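Local coordinates for protein monooxygenase (Agrobacterium tumefaciens, PDB 2I7G) that probably catalyses a flavin-dependent oxygenation, as a member of the luciferase-like monooxygenase family with a TIM-barrel fold, at residues Phe154-Arg165 against Glu192-Val200. Sequence-based numbering, arbitrary orientation.
Sequences FAEKLDLLLALR and ERLPVWIAV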
loop_
_atom_site.group_PDB
_atom_site.type_symbol
_atom_site.label_atom_id
_atom_site.label_comp_id
_atom_site.label_asym_id
_atom_site.label_seq_id
_atom_site.Cartn_x
_atom_site.Cartn_y
_atom_site.Cartn_z
ATOM N N PHE B 154 6.558 -20.636 -4.544
ATOM C CA PHE B 154 5.169 -20.536 -4.131
ATOM C C PHE B 154 4.928 -21.333 -2.872
ATOM O O PHE B 154 4.315 -20.825 -1.940
ATOM C CB PHE B 154 4.216 -20.974 -5.233
ATOM C CG PHE B 154 2.779 -20.656 -4.941
ATOM C CD1 PHE B 154 2.301 -19.329 -4.994
ATOM C CD2 PHE B 154 1.908 -21.668 -4.575
ATOM C CE1 PHE B 154 0.932 -19.037 -4.737
ATOM C CE2 PHE B 154 0.538 -21.383 -4.312
ATOM C CZ PHE B 154 0.060 -20.086 -4.392
ATOM N N ALA B 155 5.459 -22.550 -2.823
ATOM C CA ALA B 155 5.263 -23.420 -1.665
ATOM C C ALA B 155 5.824 -22.781 -0.389
ATOM O O ALA B 155 5.138 -22.718 0.633
ATOM C CB ALA B 155 5.915 -24.755 -1.901
ATOM N N GLU B 156 7.056 -22.300 -0.461
ATOM C CA GLU B 156 7.723 -21.772 0.745
ATOM C C GLU B 156 7.049 -20.470 1.163
ATOM O O GLU B 156 6.801 -20.229 2.332
ATOM C CB GLU B 156 9.208 -21.526 0.491
ATOM C CG GLU B 156 10.010 -22.825 0.418
ATOM C CD GLU B 156 11.507 -22.606 0.518
ATOM O OE1 GLU B 156 11.928 -21.452 0.751
ATOM O OE2 GLU B 156 12.266 -23.600 0.358
ATOM N N LYS B 157 6.742 -19.622 0.189
ATOM C CA LYS B 157 6.204 -18.293 0.543
ATOM C C LYS B 157 4.770 -18.373 1.052
ATOM O O LYS B 157 4.362 -17.630 1.949
ATOM C CB LYS B 157 6.358 -17.310 -0.613
ATOM C CG LYS B 157 7.817 -16.906 -0.782
ATOM C CD LYS B 157 8.031 -16.041 -2.067
ATOM C CE LYS B 157 9.431 -15.464 -2.071
ATOM N NZ LYS B 157 9.627 -14.482 -3.179
ATOM N N LEU B 158 4.021 -19.316 0.501
ATOM C CA LEU B 158 2.684 -19.591 1.005
ATOM C C LEU B 158 2.849 -20.129 2.417
ATOM O O LEU B 158 2.090 -19.695 3.310
ATOM C CB LEU B 158 1.929 -20.580 0.098
ATOM C CG LEU B 158 0.539 -20.986 0.582
ATOM C CD1 LEU B 158 -0.367 -19.760 0.803
ATOM C CD2 LEU B 158 -0.127 -21.906 -0.424
ATOM N N ASP B 159 3.801 -21.101 2.640
ATOM C CA ASP B 159 4.024 -21.637 3.984
ATOM C C ASP B 159 4.370 -20.488 4.964
ATOM O O ASP B 159 3.777 -20.370 6.053
ATOM C CB ASP B 159 5.162 -22.661 3.971
ATOM C CG ASP B 159 5.339 -23.344 5.300
ATOM O OD1 ASP B 159 4.430 -24.106 5.698
ATOM O OD2 ASP B 159 6.413 -23.163 5.921
ATOM N N LEU B 160 5.292 -19.600 4.557
ATOM C CA LEU B 160 5.545 -18.397 5.421
ATOM C C LEU B 160 4.294 -17.513 5.681
ATOM O O LEU B 160 3.966 -17.170 6.828
ATOM C CB LEU B 160 6.710 -17.606 4.903
ATOM C CG LEU B 160 7.041 -16.314 5.648
ATOM C CD1 LEU B 160 7.254 -16.585 7.152
ATOM C CD2 LEU B 160 8.295 -15.765 4.952
ATOM N N LEU B 161 3.574 -17.148 4.625
ATOM C CA LEU B 161 2.367 -16.332 4.790
ATOM C C LEU B 161 1.395 -16.948 5.801
ATOM O O LEU B 161 0.835 -16.246 6.643
ATOM C CB LEU B 161 1.656 -16.147 3.443
ATOM C CG LEU B 161 0.430 -15.239 3.420
ATOM C CD1 LEU B 161 0.711 -13.840 3.954
ATOM C CD2 LEU B 161 -0.118 -15.182 1.986
ATOM N N LEU B 162 1.185 -18.255 5.721
ATOM C CA LEU B 162 0.267 -18.915 6.663
ATOM C C LEU B 162 0.817 -18.920 8.104
ATOM O O LEU B 162 0.054 -18.758 9.060
ATOM C CB LEU B 162 -0.029 -20.350 6.215
ATOM C CG LEU B 162 -0.781 -20.451 4.873
ATOM C CD1 LEU B 162 -0.835 -21.896 4.336
ATOM C CD2 LEU B 162 -2.192 -19.840 4.944
ATOM N N ALA B 163 2.134 -19.072 8.243
ATOM C CA ALA B 163 2.791 -18.992 9.560
ATOM C C ALA B 163 2.572 -17.605 10.181
ATOM O O ALA B 163 2.250 -17.499 11.375
ATOM C CB ALA B 163 4.265 -19.275 9.413
ATOM N N LEU B 164 2.709 -16.572 9.345
ATOM C CA LEU B 164 2.580 -15.180 9.795
ATOM C C LEU B 164 1.178 -14.908 10.288
ATOM O O LEU B 164 0.991 -14.235 11.293
ATOM C CB LEU B 164 2.904 -14.220 8.651
ATOM C CG LEU B 164 4.347 -14.189 8.146
ATOM C CD1 LEU B 164 4.412 -13.294 6.917
ATOM C CD2 LEU B 164 5.319 -13.725 9.274
ATOM N N ARG B 165 0.171 -15.433 9.600
ATOM C CA ARG B 165 -1.181 -15.090 10.005
ATOM C C ARG B 165 -1.603 -15.867 11.264
ATOM O O ARG B 165 -2.571 -15.488 11.920
ATOM C CB ARG B 165 -2.175 -15.299 8.848
ATOM C CG ARG B 165 -2.576 -16.693 8.696
ATOM C CD ARG B 165 -3.864 -16.786 7.886
ATOM N NE ARG B 165 -4.180 -18.185 7.650
ATOM C CZ ARG B 165 -5.188 -18.605 6.899
ATOM N NH1 ARG B 165 -5.997 -17.728 6.286
ATOM N NH2 ARG B 165 -5.367 -19.913 6.739
ATOM N N GLU B 192 -9.511 -12.597 12.944
ATOM C CA GLU B 192 -8.756 -13.650 13.654
ATOM C C GLU B 192 -7.766 -14.379 12.727
ATOM O O GLU B 192 -6.607 -14.632 13.095
ATOM C CB GLU B 192 -9.688 -14.648 14.340
ATOM C CG GLU B 192 -8.904 -15.737 15.071
ATOM C CD GLU B 192 -9.591 -16.259 16.331
ATOM O OE1 GLU B 192 -10.846 -16.268 16.375
ATOM O OE2 GLU B 192 -8.856 -16.669 17.267
ATOM N N ARG B 193 -8.213 -14.655 11.506
ATOM C CA ARG B 193 -7.394 -15.316 10.503
ATOM C C ARG B 193 -7.617 -14.574 9.190
ATOM O O ARG B 193 -8.693 -14.666 8.597
ATOM C CB ARG B 193 -7.827 -16.780 10.354
ATOM C CG ARG B 193 -6.685 -17.779 10.151
ATOM C CD ARG B 193 -5.923 -18.003 11.462
ATOM N NE ARG B 193 -5.318 -19.333 11.596
ATOM C CZ ARG B 193 -5.949 -20.416 12.059
ATOM N NH1 ARG B 193 -7.228 -20.357 12.427
ATOM N NH2 ARG B 193 -5.301 -21.574 12.151
ATOM N N LEU B 194 -6.609 -13.834 8.746
ATOM C CA LEU B 194 -6.704 -13.123 7.467
ATOM C C LEU B 194 -6.995 -14.167 6.373
ATOM O O LEU B 194 -6.177 -15.068 6.169
ATOM C CB LEU B 194 -5.379 -12.402 7.185
ATOM C CG LEU B 194 -5.264 -11.327 6.088
ATOM C CD1 LEU B 194 -6.103 -10.092 6.403
ATOM C CD2 LEU B 194 -3.809 -10.915 5.883
ATOM N N PRO B 195 -8.156 -14.077 5.685
ATOM C CA PRO B 195 -8.405 -15.096 4.650
ATOM C C PRO B 195 -7.331 -15.096 3.549
ATOM O O PRO B 195 -6.869 -14.017 3.077
ATOM C CB PRO B 195 -9.807 -14.756 4.115
ATOM C CG PRO B 195 -10.396 -13.819 5.173
ATOM C CD PRO B 195 -9.256 -13.091 5.756
ATOM N N VAL B 196 -6.880 -16.308 3.224
ATOM C CA VAL B 196 -5.968 -16.522 2.115
ATOM C C VAL B 196 -6.617 -17.564 1.190
ATOM O O VAL B 196 -6.918 -18.687 1.628
ATOM C CB VAL B 196 -4.591 -16.998 2.589
ATOM C CG1 VAL B 196 -3.710 -17.359 1.375
ATOM C CG2 VAL B 196 -3.933 -15.884 3.444
ATOM N N TRP B 197 -6.891 -17.140 -0.032
ATOM C CA TRP B 197 -7.424 -18.010 -1.090
ATOM C C TRP B 197 -6.307 -18.347 -2.057
ATOM O O TRP B 197 -5.409 -17.543 -2.272
ATOM C CB TRP B 197 -8.510 -17.266 -1.905
ATOM C CG TRP B 197 -9.807 -17.102 -1.174
ATOM C CD1 TRP B 197 -10.046 -16.317 -0.063
ATOM C CD2 TRP B 197 -11.052 -17.704 -1.520
ATOM N NE1 TRP B 197 -11.369 -16.427 0.301
ATOM C CE2 TRP B 197 -12.006 -17.262 -0.581
ATOM C CE3 TRP B 197 -11.454 -18.609 -2.523
ATOM C CZ2 TRP B 197 -13.340 -17.692 -0.604
ATOM C CZ3 TRP B 197 -12.790 -19.024 -2.552
ATOM C CH2 TRP B 197 -13.714 -18.556 -1.597
ATOM N N ILE B 198 -6.391 -19.518 -2.686
ATOM C CA ILE B 198 -5.459 -19.917 -3.702
ATOM C C ILE B 198 -6.180 -19.859 -5.068
ATOM O O ILE B 198 -7.187 -20.558 -5.292
ATOM C CB ILE B 198 -4.906 -21.340 -3.435
ATOM C CG1 ILE B 198 -4.219 -21.409 -2.072
ATOM C CG2 ILE B 198 -3.963 -21.783 -4.574
ATOM C CD1 ILE B 198 -3.181 -20.353 -1.804
ATOM N N ALA B 199 -5.655 -19.047 -5.972
ATOM C CA ALA B 199 -6.160 -19.003 -7.359
ATOM C C ALA B 199 -5.541 -20.132 -8.165
ATOM O O ALA B 199 -4.319 -20.347 -8.132
ATOM C CB ALA B 199 -5.847 -17.637 -8.010
ATOM N N VAL B 200 -6.383 -20.854 -8.890
ATOM C CA VAL B 200 -5.933 -21.990 -9.692
ATOM C C VAL B 200 -6.503 -21.831 -11.115
ATOM O O VAL B 200 -7.597 -21.268 -11.292
ATOM C CB VAL B 200 -6.334 -23.323 -9.026
ATOM C CG1 VAL B 200 -5.691 -23.440 -7.646
ATOM C CG2 VAL B 200 -7.879 -23.473 -8.885
HETATM O O HOH W 1 -7.636 -19.071 4.153
HETATM O O HOH W 2 -4.319 -13.084 10.655
#
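Leu158 and Leu161 of helix 150-166 pack on Val196 and Ile198 of strand 196-200 in a layer characteristic of the TIM barrel, where the 154-165 part of an outer helix runs nearly antiparallel (163°) to a strand of the parallel inner sheet. Leu158 and Ile198 meet tip to tip, Leu158 CD2 lying 3.7 Å from Ile198 CD1, while the Phe154 side chain crosses that of Ile198 obliquely, its CZ nearest the same methyl. Leu161 likewise points its CD2 at Val196 CG2, whereas Leu158 slides past Val196 in the opposite direction. Branched aliphatic residues suit this place because their methyls fill the space between helix and strand. Toward the helix C-terminus, Arg165 suits its place by length: from a CG between backbone N and carbonyl carbon (chi1 81°), its extended chain spans to the residues leading into the strand. Leu162 CD2 lies over one guanidinium face, toward the rim; in one conformer Arg193 CG lies over the other, likewise offset, its side chain crossing Arg165 at about a right angle and salt-bridged to Glu166. A water joins Arg165 NH1 to Val196 N, and NH1 also donates in its guanidinium plane to Leu194 O at 2.7 Å, 35° off the carbonyl plane.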